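Local coordinates for protein 2-oxo-1,2-dihydroquinoline 8-monooxygenase, oxygenase component (PDB 1Z02) that probably hydroxylates 2-oxo-1,2-dihydroquinoline at its 8-position, as the trimeric oxygenase component of a Rieske-type monooxygenase carrying a [2Fe-2S] cluster and an iron centre, at residues E52-I63 with R434-I442; T204-C213 with Y318-H326. All coordinates share one frame; numbering follows the deposited sequence.

Contact 1. Residues E52-I63 with R434-I442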
loop_
_atom_site.group_PDB
_atom_site.type_symbol
_atom_site.label_atom_id
_atom_site.label_comp_id
_atom_site.label_asym_id
_atom_site.label_seq_id
_atom_site.Cartn_x
_atom_site.Cartn_y
_atom_site.Cartn_z
ATOM N N GLU A 52 -17.155 24.654 9.455
ATOM C CA GLU A 52 -15.926 23.890 9.617
ATOM C C GLU A 52 -14.727 24.793 9.887
ATOM O O GLU A 52 -13.608 24.306 10.047
ATOM C CB GLU A 52 -15.657 23.054 8.373
ATOM C CG GLU A 52 -16.586 21.879 8.205
ATOM C CD GLU A 52 -16.276 21.066 6.961
ATOM O OE1 GLU A 52 -16.560 21.554 5.851
ATOM O OE2 GLU A 52 -15.744 19.940 7.092
ATOM N N LEU A 53 -14.962 26.103 9.941
ATOM C CA LEU A 53 -13.894 27.071 10.175
ATOM C C LEU A 53 -14.430 28.249 10.995
ATOM O O LEU A 53 -14.995 29.190 10.447
ATOM C CB LEU A 53 -13.347 27.570 8.831
ATOM C CG LEU A 53 -11.849 27.628 8.474
ATOM C CD1 LEU A 53 -11.378 29.009 8.356
ATOM C CD2 LEU A 53 -11.032 26.829 9.394
ATOM N N GLU A 54 -14.272 28.175 12.312
ATOM C CA GLU A 54 -14.732 29.241 13.198
ATOM C C GLU A 54 -13.603 30.250 13.388
ATOM O O GLU A 54 -12.478 30.016 12.941
ATOM C CB GLU A 54 -15.148 28.653 14.543
ATOM C CG GLU A 54 -16.269 27.643 14.425
ATOM C CD GLU A 54 -16.639 27.017 15.756
ATOM O OE1 GLU A 54 -17.555 26.170 15.774
ATOM O OE2 GLU A 54 -16.017 27.368 16.785
ATOM N N GLU A 55 -13.900 31.364 14.054
ATOM C CA GLU A 55 -12.897 32.398 14.275
ATOM C C GLU A 55 -11.634 31.814 14.894
ATOM O O GLU A 55 -11.695 31.116 15.902
ATOM C CB GLU A 55 -13.452 33.490 15.191
ATOM C CG GLU A 55 -12.484 34.638 15.444
ATOM C CD GLU A 55 -12.262 35.520 14.223
ATOM O OE1 GLU A 55 -11.331 36.359 14.258
ATOM O OE2 GLU A 55 -13.013 35.391 13.238
ATOM N N ASP A 56 -10.491 32.103 14.281
ATOM C CA ASP A 56 -9.197 31.630 14.767
ATOM C C ASP A 56 -8.916 30.159 14.522
ATOM O O ASP A 56 -7.895 29.637 14.971
ATOM C CB ASP A 56 -9.042 31.933 16.260
ATOM C CG ASP A 56 -8.337 33.256 16.519
ATOM O OD1 ASP A 56 -8.384 33.730 17.677
ATOM O OD2 ASP A 56 -7.726 33.813 15.577
ATOM N N GLN A 57 -9.808 29.484 13.807
ATOM C CA GLN A 57 -9.585 28.078 13.516
ATOM C C GLN A 57 -8.724 27.970 12.256
ATOM O O GLN A 57 -8.812 28.810 11.357
ATOM C CB GLN A 57 -10.914 27.353 13.308
ATOM C CG GLN A 57 -10.770 25.839 13.292
ATOM C CD GLN A 57 -12.091 25.119 13.164
ATOM O OE1 GLN A 57 -13.155 25.714 13.334
ATOM N NE2 GLN A 57 -12.031 23.823 12.872
ATOM N N VAL A 58 -7.875 26.948 12.217
ATOM C CA VAL A 58 -6.995 26.702 11.080
ATOM C C VAL A 58 -7.282 25.294 10.599
ATOM O O VAL A 58 -7.460 24.389 11.407
ATOM C CB VAL A 58 -5.510 26.809 11.489
ATOM C CG1 VAL A 58 -4.606 26.371 10.324
ATOM C CG2 VAL A 58 -5.195 28.249 11.882
ATOM N N GLN A 59 -7.328 25.105 9.286
ATOM C CA GLN A 59 -7.621 23.788 8.732
ATOM C C GLN A 59 -6.911 23.540 7.403
ATOM O O GLN A 59 -6.923 24.393 6.512
ATOM C CB GLN A 59 -9.129 23.637 8.525
ATOM C CG GLN A 59 -9.534 22.288 7.950
ATOM C CD GLN A 59 -9.383 21.162 8.948
ATOM O OE1 GLN A 59 -10.021 21.167 10.000
ATOM N NE2 GLN A 59 -8.541 20.184 8.624
ATOM N N GLY A 60 -6.302 22.367 7.271
ATOM C CA GLY A 60 -5.615 22.031 6.037
ATOM C C GLY A 60 -6.416 21.052 5.194
ATOM O O GLY A 60 -7.066 20.146 5.730
ATOM N N ILE A 61 -6.379 21.244 3.876
ATOM C CA ILE A 61 -7.071 20.384 2.913
ATOM C C ILE A 61 -6.154 20.176 1.709
ATOM O O ILE A 61 -5.001 20.627 1.702
ATOM C CB ILE A 61 -8.394 21.031 2.408
ATOM C CG1 ILE A 61 -8.097 22.366 1.723
ATOM C CG2 ILE A 61 -9.342 21.241 3.563
ATOM C CD1 ILE A 61 -9.340 23.099 1.245
ATOM N N GLN A 62 -6.656 19.482 0.697
ATOM C CA GLN A 62 -5.882 19.253 -0.519
ATOM C C GLN A 62 -6.840 19.179 -1.702
ATOM O O GLN A 62 -7.792 18.395 -1.692
ATOM C CB GLN A 62 -5.060 17.950 -0.426
ATOM C CG GLN A 62 -4.001 17.848 -1.525
ATOM C CD GLN A 62 -3.141 16.599 -1.449
ATOM O OE1 GLN A 62 -2.088 16.535 -2.074
ATOM N NE2 GLN A 62 -3.588 15.598 -0.704
ATOM N N ILE A 63 -6.580 20.010 -2.711
ATOM C CA ILE A 63 -7.401 20.074 -3.916
ATOM C C ILE A 63 -6.501 20.133 -5.149
ATOM O O ILE A 63 -5.550 20.917 -5.195
ATOM C CB ILE A 63 -8.327 21.320 -3.902
ATOM C CG1 ILE A 63 -9.306 21.229 -2.724
ATOM C CG2 ILE A 63 -9.094 21.405 -5.226
ATOM C CD1 ILE A 63 -10.134 22.490 -2.521
ATOM N N ARG A 434 -8.508 5.491 6.620
ATOM C CA ARG A 434 -8.705 5.476 5.174
ATOM C C ARG A 434 -8.135 6.737 4.533
ATOM O O ARG A 434 -7.846 7.719 5.223
ATOM C CB ARG A 434 -10.192 5.452 4.838
ATOM C CG ARG A 434 -10.947 4.188 5.152
ATOM C CD ARG A 434 -12.417 4.497 4.977
ATOM N NE ARG A 434 -13.245 3.307 4.865
ATOM C CZ ARG A 434 -14.515 3.321 4.468
ATOM N NH1 ARG A 434 -15.199 2.189 4.391
ATOM N NH2 ARG A 434 -15.099 4.467 4.139
ATOM N N PRO A 435 -7.959 6.721 3.200
ATOM C CA PRO A 435 -7.438 7.913 2.529
ATOM C C PRO A 435 -8.437 9.029 2.856
ATOM O O PRO A 435 -9.639 8.773 2.927
ATOM C CB PRO A 435 -7.469 7.512 1.062
ATOM C CG PRO A 435 -7.135 6.063 1.113
ATOM C CD PRO A 435 -7.986 5.573 2.276
ATOM N N GLY A 436 -7.955 10.251 3.063
ATOM C CA GLY A 436 -8.864 11.322 3.424
ATOM C C GLY A 436 -8.733 12.666 2.728
ATOM O O GLY A 436 -8.178 12.771 1.635
ATOM N N TYR A 437 -9.250 13.704 3.384
ATOM C CA TYR A 437 -9.246 15.054 2.830
ATOM C C TYR A 437 -8.749 16.101 3.824
ATOM O O TYR A 437 -7.805 16.841 3.539
ATOM C CB TYR A 437 -10.670 15.380 2.371
ATOM C CG TYR A 437 -10.894 16.800 1.910
ATOM C CD1 TYR A 437 -10.223 17.313 0.801
ATOM C CD2 TYR A 437 -11.795 17.629 2.580
ATOM C CE1 TYR A 437 -10.451 18.623 0.372
ATOM C CE2 TYR A 437 -12.026 18.921 2.160
ATOM C CZ TYR A 437 -11.357 19.415 1.059
ATOM O OH TYR A 437 -11.628 20.696 0.633
ATOM N N LYS A 438 -9.387 16.161 4.993
ATOM C CA LYS A 438 -8.998 17.118 6.026
ATOM C C LYS A 438 -7.745 16.649 6.762
ATOM O O LYS A 438 -7.701 15.535 7.289
ATOM C CB LYS A 438 -10.159 17.317 7.009
ATOM C CG LYS A 438 -11.400 17.901 6.338
ATOM C CD LYS A 438 -12.632 17.895 7.244
ATOM C CE LYS A 438 -12.599 19.013 8.265
ATOM N NZ LYS A 438 -13.897 19.082 9.008
ATOM N N VAL A 439 -6.721 17.499 6.783
ATOM C CA VAL A 439 -5.476 17.159 7.453
ATOM C C VAL A 439 -5.677 16.998 8.956
ATOM O O VAL A 439 -6.268 17.863 9.614
ATOM C CB VAL A 439 -4.397 18.238 7.200
ATOM C CG1 VAL A 439 -3.112 17.877 7.924
ATOM C CG2 VAL A 439 -4.137 18.366 5.715
ATOM N N GLU A 440 -5.187 15.877 9.486
ATOM C CA GLU A 440 -5.299 15.566 10.908
ATOM C C GLU A 440 -4.310 16.433 11.671
ATOM O O GLU A 440 -3.151 16.572 11.268
ATOM C CB GLU A 440 -4.983 14.089 11.147
ATOM C CG GLU A 440 -5.676 13.502 12.371
ATOM C CD GLU A 440 -5.244 12.081 12.658
ATOM O OE1 GLU A 440 -5.895 11.412 13.487
ATOM O OE2 GLU A 440 -4.248 11.636 12.057
ATOM N N GLN A 441 -4.759 17.005 12.784
ATOM C CA GLN A 441 -3.895 17.879 13.558
ATOM C C GLN A 441 -3.138 17.294 14.744
ATOM O O GLN A 441 -3.495 16.262 15.309
ATOM C CB GLN A 441 -4.679 19.119 13.985
ATOM C CG GLN A 441 -5.211 19.882 12.782
ATOM C CD GLN A 441 -5.843 21.206 13.139
ATOM O OE1 GLN A 441 -6.389 21.893 12.275
ATOM N NE2 GLN A 441 -5.768 21.578 14.410
ATOM N N ILE A 442 -2.062 18.018 15.050
ATOM C CA ILE A 442 -1.047 17.818 16.084
ATOM C C ILE A 442 -0.040 16.731 15.791
ATOM O O ILE A 442 0.784 16.419 16.668
ATOM C CB ILE A 442 -1.573 17.487 17.472
ATOM C CG1 ILE A 442 -1.913 16.039 17.531
ATOM C CG2 ILE A 442 -2.695 18.302 17.836
ATOM C CD1 ILE A 442 -2.248 15.616 18.874
HETATM O O HOH W 1 -12.492 21.927 10.310
HETATM O O HOH W 2 -8.651 18.135 11.015
HETATM O O HOH W 3 -5.718 20.665 9.618
#

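Contact 2. Residues T204-C213 with Y318-H326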
loop_
_atom_site.group_PDB
_atom_site.type_symbol
_atom_site.label_atom_id
_atom_site.label_comp_id
_atom_site.label_asym_id
_atom_site.label_seq_id
_atom_site.Cartn_x
_atom_site.Cartn_y
_atom_site.Cartn_z
ATOM N N THR A 204 -15.108 11.932 1.324
ATOM C CA THR A 204 -14.015 11.512 0.466
ATOM C C THR A 204 -14.449 10.294 -0.336
ATOM O O THR A 204 -14.956 9.311 0.222
ATOM C CB THR A 204 -12.763 11.162 1.288
ATOM O OG1 THR A 204 -12.412 12.278 2.112
ATOM C CG2 THR A 204 -11.596 10.854 0.370
ATOM N N GLY A 205 -14.274 10.384 -1.654
ATOM C CA GLY A 205 -14.618 9.294 -2.550
ATOM C C GLY A 205 -13.349 8.574 -2.968
ATOM O O GLY A 205 -12.312 9.203 -3.172
ATOM N N PHE A 206 -13.411 7.257 -3.091
ATOM C CA PHE A 206 -12.227 6.497 -3.465
ATOM C C PHE A 206 -12.252 6.146 -4.934
ATOM O O PHE A 206 -12.945 5.242 -5.357
ATOM C CB PHE A 206 -12.139 5.263 -2.581
ATOM C CG PHE A 206 -12.251 5.593 -1.125
ATOM C CD1 PHE A 206 -13.463 5.453 -0.455
ATOM C CD2 PHE A 206 -11.176 6.157 -0.453
ATOM C CE1 PHE A 206 -13.602 5.882 0.865
ATOM C CE2 PHE A 206 -11.307 6.587 0.860
ATOM C CZ PHE A 206 -12.528 6.450 1.520
ATOM N N GLY A 207 -11.491 6.920 -5.697
ATOM C CA GLY A 207 -11.401 6.769 -7.133
ATOM C C GLY A 207 -11.221 8.148 -7.741
ATOM O O GLY A 207 -11.378 9.160 -7.057
ATOM N N ASN A 208 -10.916 8.179 -9.033
ATOM C CA ASN A 208 -10.700 9.430 -9.757
ATOM C C ASN A 208 -11.968 10.278 -9.873
ATOM O O ASN A 208 -13.067 9.738 -10.016
ATOM C CB ASN A 208 -10.165 9.126 -11.155
ATOM C CG ASN A 208 -9.849 10.379 -11.932
ATOM O OD1 ASN A 208 -8.841 11.041 -11.679
ATOM N ND2 ASN A 208 -10.717 10.718 -12.881
ATOM N N TRP A 209 -11.798 11.601 -9.831
ATOM C CA TRP A 209 -12.916 12.539 -9.901
ATOM C C TRP A 209 -13.794 12.512 -11.157
ATOM O O TRP A 209 -15.008 12.693 -11.057
ATOM C CB TRP A 209 -12.421 13.978 -9.687
ATOM C CG TRP A 209 -11.691 14.565 -10.864
ATOM C CD1 TRP A 209 -10.382 14.384 -11.195
ATOM C CD2 TRP A 209 -12.252 15.409 -11.881
ATOM N NE1 TRP A 209 -10.089 15.062 -12.357
ATOM C CE2 TRP A 209 -11.217 15.698 -12.799
ATOM C CE3 TRP A 209 -13.529 15.942 -12.106
ATOM C CZ2 TRP A 209 -11.420 16.507 -13.930
ATOM C CZ3 TRP A 209 -13.729 16.744 -13.230
ATOM C CH2 TRP A 209 -12.677 17.016 -14.129
ATOM N N ARG A 210 -13.189 12.311 -12.324
ATOM C CA ARG A 210 -13.935 12.292 -13.578
ATOM C C ARG A 210 -14.994 11.200 -13.599
ATOM O O ARG A 210 -16.112 11.415 -14.056
ATOM C CB ARG A 210 -12.971 12.098 -14.757
ATOM C CG ARG A 210 -11.937 13.194 -14.917
ATOM C CD ARG A 210 -10.823 12.800 -15.888
ATOM N NE ARG A 210 -9.989 11.716 -15.368
ATOM C CZ ARG A 210 -8.926 11.222 -15.993
ATOM N NH1 ARG A 210 -8.236 10.236 -15.437
ATOM N NH2 ARG A 210 -8.550 11.719 -17.166
ATOM N N ILE A 211 -14.638 10.023 -13.099
ATOM C CA ILE A 211 -15.562 8.897 -13.075
ATOM C C ILE A 211 -16.751 9.199 -12.166
ATOM O O ILE A 211 -17.870 8.783 -12.434
ATOM C CB ILE A 211 -14.856 7.624 -12.579
ATOM C CG1 ILE A 211 -13.700 7.279 -13.522
ATOM C CG2 ILE A 211 -15.833 6.469 -12.492
ATOM C CD1 ILE A 211 -14.085 7.175 -15.019
ATOM N N ALA A 212 -16.495 9.914 -11.079
ATOM C CA ALA A 212 -17.544 10.281 -10.144
ATOM C C ALA A 212 -18.438 11.367 -10.753
ATOM O O ALA A 212 -19.658 11.295 -10.665
ATOM C CB ALA A 212 -16.921 10.786 -8.842
ATOM N N CYS A 213 -17.819 12.377 -11.359
ATOM C CA CYS A 213 -18.548 13.489 -11.974
ATOM C C CYS A 213 -19.525 13.023 -13.057
ATOM O O CYS A 213 -20.679 13.455 -13.084
ATOM C CB CYS A 213 -17.562 14.502 -12.583
ATOM S SG CYS A 213 -18.346 15.916 -13.449
ATOM N N TYR A 318 -17.161 17.260 -7.339
ATOM C CA TYR A 318 -16.361 16.041 -7.276
ATOM C C TYR A 318 -14.944 16.599 -7.329
ATOM O O TYR A 318 -14.231 16.474 -8.325
ATOM C CB TYR A 318 -16.674 15.152 -8.488
ATOM C CG TYR A 318 -18.162 15.107 -8.812
ATOM C CD1 TYR A 318 -18.759 16.105 -9.574
ATOM C CD2 TYR A 318 -18.986 14.105 -8.294
ATOM C CE1 TYR A 318 -20.133 16.112 -9.807
ATOM C CE2 TYR A 318 -20.370 14.102 -8.528
ATOM C CZ TYR A 318 -20.932 15.112 -9.284
ATOM O OH TYR A 318 -22.290 15.136 -9.511
ATOM N N VAL A 319 -14.570 17.253 -6.233
ATOM C CA VAL A 319 -13.281 17.916 -6.118
ATOM C C VAL A 319 -12.092 16.975 -6.063
ATOM O O VAL A 319 -11.965 16.166 -5.148
ATOM C CB VAL A 319 -13.247 18.830 -4.882
ATOM C CG1 VAL A 319 -11.962 19.665 -4.895
ATOM C CG2 VAL A 319 -14.506 19.733 -4.864
ATOM N N PRO A 320 -11.199 17.070 -7.052
ATOM C CA PRO A 320 -10.033 16.185 -7.040
ATOM C C PRO A 320 -9.120 16.486 -5.865
ATOM O O PRO A 320 -8.884 17.653 -5.529
ATOM C CB PRO A 320 -9.373 16.449 -8.397
ATOM C CG PRO A 320 -9.811 17.817 -8.754
ATOM C CD PRO A 320 -11.228 17.912 -8.261
ATOM N N ILE A 321 -8.648 15.426 -5.212
ATOM C CA ILE A 321 -7.745 15.557 -4.078
ATOM C C ILE A 321 -6.371 15.158 -4.609
ATOM O O ILE A 321 -5.407 15.926 -4.524
ATOM C CB ILE A 321 -8.161 14.626 -2.927
ATOM C CG1 ILE A 321 -9.525 15.060 -2.389
ATOM C CG2 ILE A 321 -7.108 14.669 -1.820
ATOM C CD1 ILE A 321 -10.101 14.138 -1.357
ATOM N N THR A 322 -6.304 13.939 -5.141
ATOM C CA THR A 322 -5.100 13.420 -5.777
ATOM C C THR A 322 -5.673 12.901 -7.091
ATOM O O THR A 322 -6.793 13.266 -7.466
ATOM C CB THR A 322 -4.429 12.255 -4.992
ATOM O OG1 THR A 322 -5.341 11.158 -4.870
ATOM C CG2 THR A 322 -3.980 12.722 -3.616
ATOM N N ASP A 323 -4.934 12.071 -7.807
ATOM C CA ASP A 323 -5.460 11.552 -9.057
ATOM C C ASP A 323 -6.332 10.318 -8.850
ATOM O O ASP A 323 -6.890 9.793 -9.807
ATOM C CB ASP A 323 -4.317 11.244 -10.022
ATOM C CG ASP A 323 -3.380 10.176 -9.496
ATOM O OD1 ASP A 323 -3.251 10.028 -8.266
ATOM O OD2 ASP A 323 -2.761 9.493 -10.327
ATOM N N ASP A 324 -6.446 9.832 -7.615
ATOM C CA ASP A 324 -7.303 8.679 -7.385
ATOM C C ASP A 324 -8.231 8.821 -6.179
ATOM O O ASP A 324 -8.758 7.834 -5.681
ATOM C CB ASP A 324 -6.489 7.377 -7.309
ATOM C CG ASP A 324 -5.723 7.225 -6.017
ATOM O OD1 ASP A 324 -5.111 6.147 -5.837
ATOM O OD2 ASP A 324 -5.730 8.157 -5.189
ATOM N N THR A 325 -8.412 10.056 -5.708
ATOM C CA THR A 325 -9.336 10.359 -4.609
ATOM C C THR A 325 -9.940 11.720 -4.899
ATOM O O THR A 325 -9.312 12.559 -5.550
ATOM C CB THR A 325 -8.660 10.398 -3.204
ATOM O OG1 THR A 325 -7.617 11.377 -3.179
ATOM C CG2 THR A 325 -8.092 9.037 -2.845
ATOM N N HIS A 326 -11.169 11.928 -4.442
ATOM C CA HIS A 326 -11.879 13.185 -4.641
ATOM C C HIS A 326 -12.804 13.415 -3.460
ATOM O O HIS A 326 -13.101 12.488 -2.701
ATOM C CB HIS A 326 -12.718 13.150 -5.922
ATOM C CG HIS A 326 -13.792 12.106 -5.917
ATOM N ND1 HIS A 326 -13.527 10.765 -6.102
ATOM C CD2 HIS A 326 -15.130 12.199 -5.721
ATOM C CE1 HIS A 326 -14.653 10.078 -6.018
ATOM N NE2 HIS A 326 -15.642 10.924 -5.786
HETATM O O HOH W 4 -9.362 12.554 -8.403
HETATM O O HOH W 5 -7.259 8.698 -12.778
#

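Contact 1. Residues E52-I63 with R434-I442
Tyr437 runs alongside Ile61, its CZ 3.6 Å from Ile61 CB, and these two form the tightly packed end of the contact. Because CG stands anti to the backbone N (chi1 173°), the phenol reaches in from the C-terminal tail toward strand 58-63. Ile63 CD1 adds a touch on Tyr437 OH at 3.9 Å, while Gln62 O meets the ring edge in plane, 3.4 Å from Tyr437 CE1. The hydroxyl is tied to Ala47 O of strand 43-49. A leucine in place of Tyr437 would probably leave Ala47 O without this partner and open a gap beside Ile61.

Next along, Gly60 O is gripped twice, from opposite faces of its plane: Val439 N donates to it at 2.9 Å, almost straight (171°), and Gln59 NE2 folds back onto it at 3.2 Å. Val439 CG2 packs close against Gly60.

The other side is looser and wet. Lys438 crosses to Glu52, NZ to OE2 at 2.8 Å, meeting the anti side of the carboxylate, whose OE1 is held by Phe49 N and His202. One water links Glu52 O to Gln59 OE1, and two more lie against Val439 O. The tail thus clips onto an outer strand of the small Rieske-domain sheet through a buried phenol, an ion pair and a single backbone bond, and is therefore held mainly by side chains rather than by strand pairing.

Contact 2. Residues T204-C213 with Y318-H326
Gly205 and His326 form an antiparallel hydrogen-bonded pair: Gly205 N reaches His326 O at 2.6 Å, and His326 N returns to Gly205 O at 3.2 Å. Phe206 and Thr325 follow as the non-hydrogen-bonded pair, and a weak bond from Gly207 N to Asp324 O ends the ladder.

His326 supplies a side-chain hydrogen bond of its own. Its CG sits between the backbone N and carbonyl carbon (chi1 62°), which swings the imidazole across to 205-207 so that ND1 donates to Gly207 O at 2.8 Å, near the ring plane but above the plane of that carbonyl. The Ala212 methyl, CB, lies obliquely by His326 NE2 at 3.3 Å.

As CH-pi contacts, Gly205 CA lies over one face of the His326 ring, where a side chain would clash, and Cys213 CA sits over the centre of the Tyr318 ring, 3.5 Å from its centroid. Cys213 SG approaches that ring obliquely.

Among apolar contacts, the Pro320 ring flanks the indole of Trp209, CB to CD1 at 3.6 Å; Arg210 CG and Pro320 CG lie over opposite indole faces, both toward the rim. Ala212 CB meets Tyr318 CD2 at 3.9 Å.

Strands 196-206 and 325-335 adjoin at one margin of the antiparallel sheet of the Bet v 1-like ring-hydroxylase domain. Helical turn 209-213 runs antiparallel to 318-320, helix 363-376, carrying iron ligand Asp365, packs on Ile211, and Ser423 of the second subunit bonds Asp324 O.

Contact 2 is nested inside the chain loop closed by contact 1, and the two, with centres 18 Å apart, meet directly. Ile63 CG2 lies 3.4 Å from Val319 CG1, Pro435 O is 3.4 Å from Phe206 CE2, and Tyr437 CB is 3.6 Å from Thr204 OG1, so Rieske domain, C-terminal tail and catalytic domain share one seam. Neither contact holds a metal: the side chain of Val58 is about 14 Å from the [2Fe-2S] cluster, and that of Tyr318 about 9 Å from the iron bound by His221, His225 and Asp365. Both contacts also touch the second subunit, where Arg434 pairs with its Asp431 and Ile211 packs on its Arg87, a cluster-site residue.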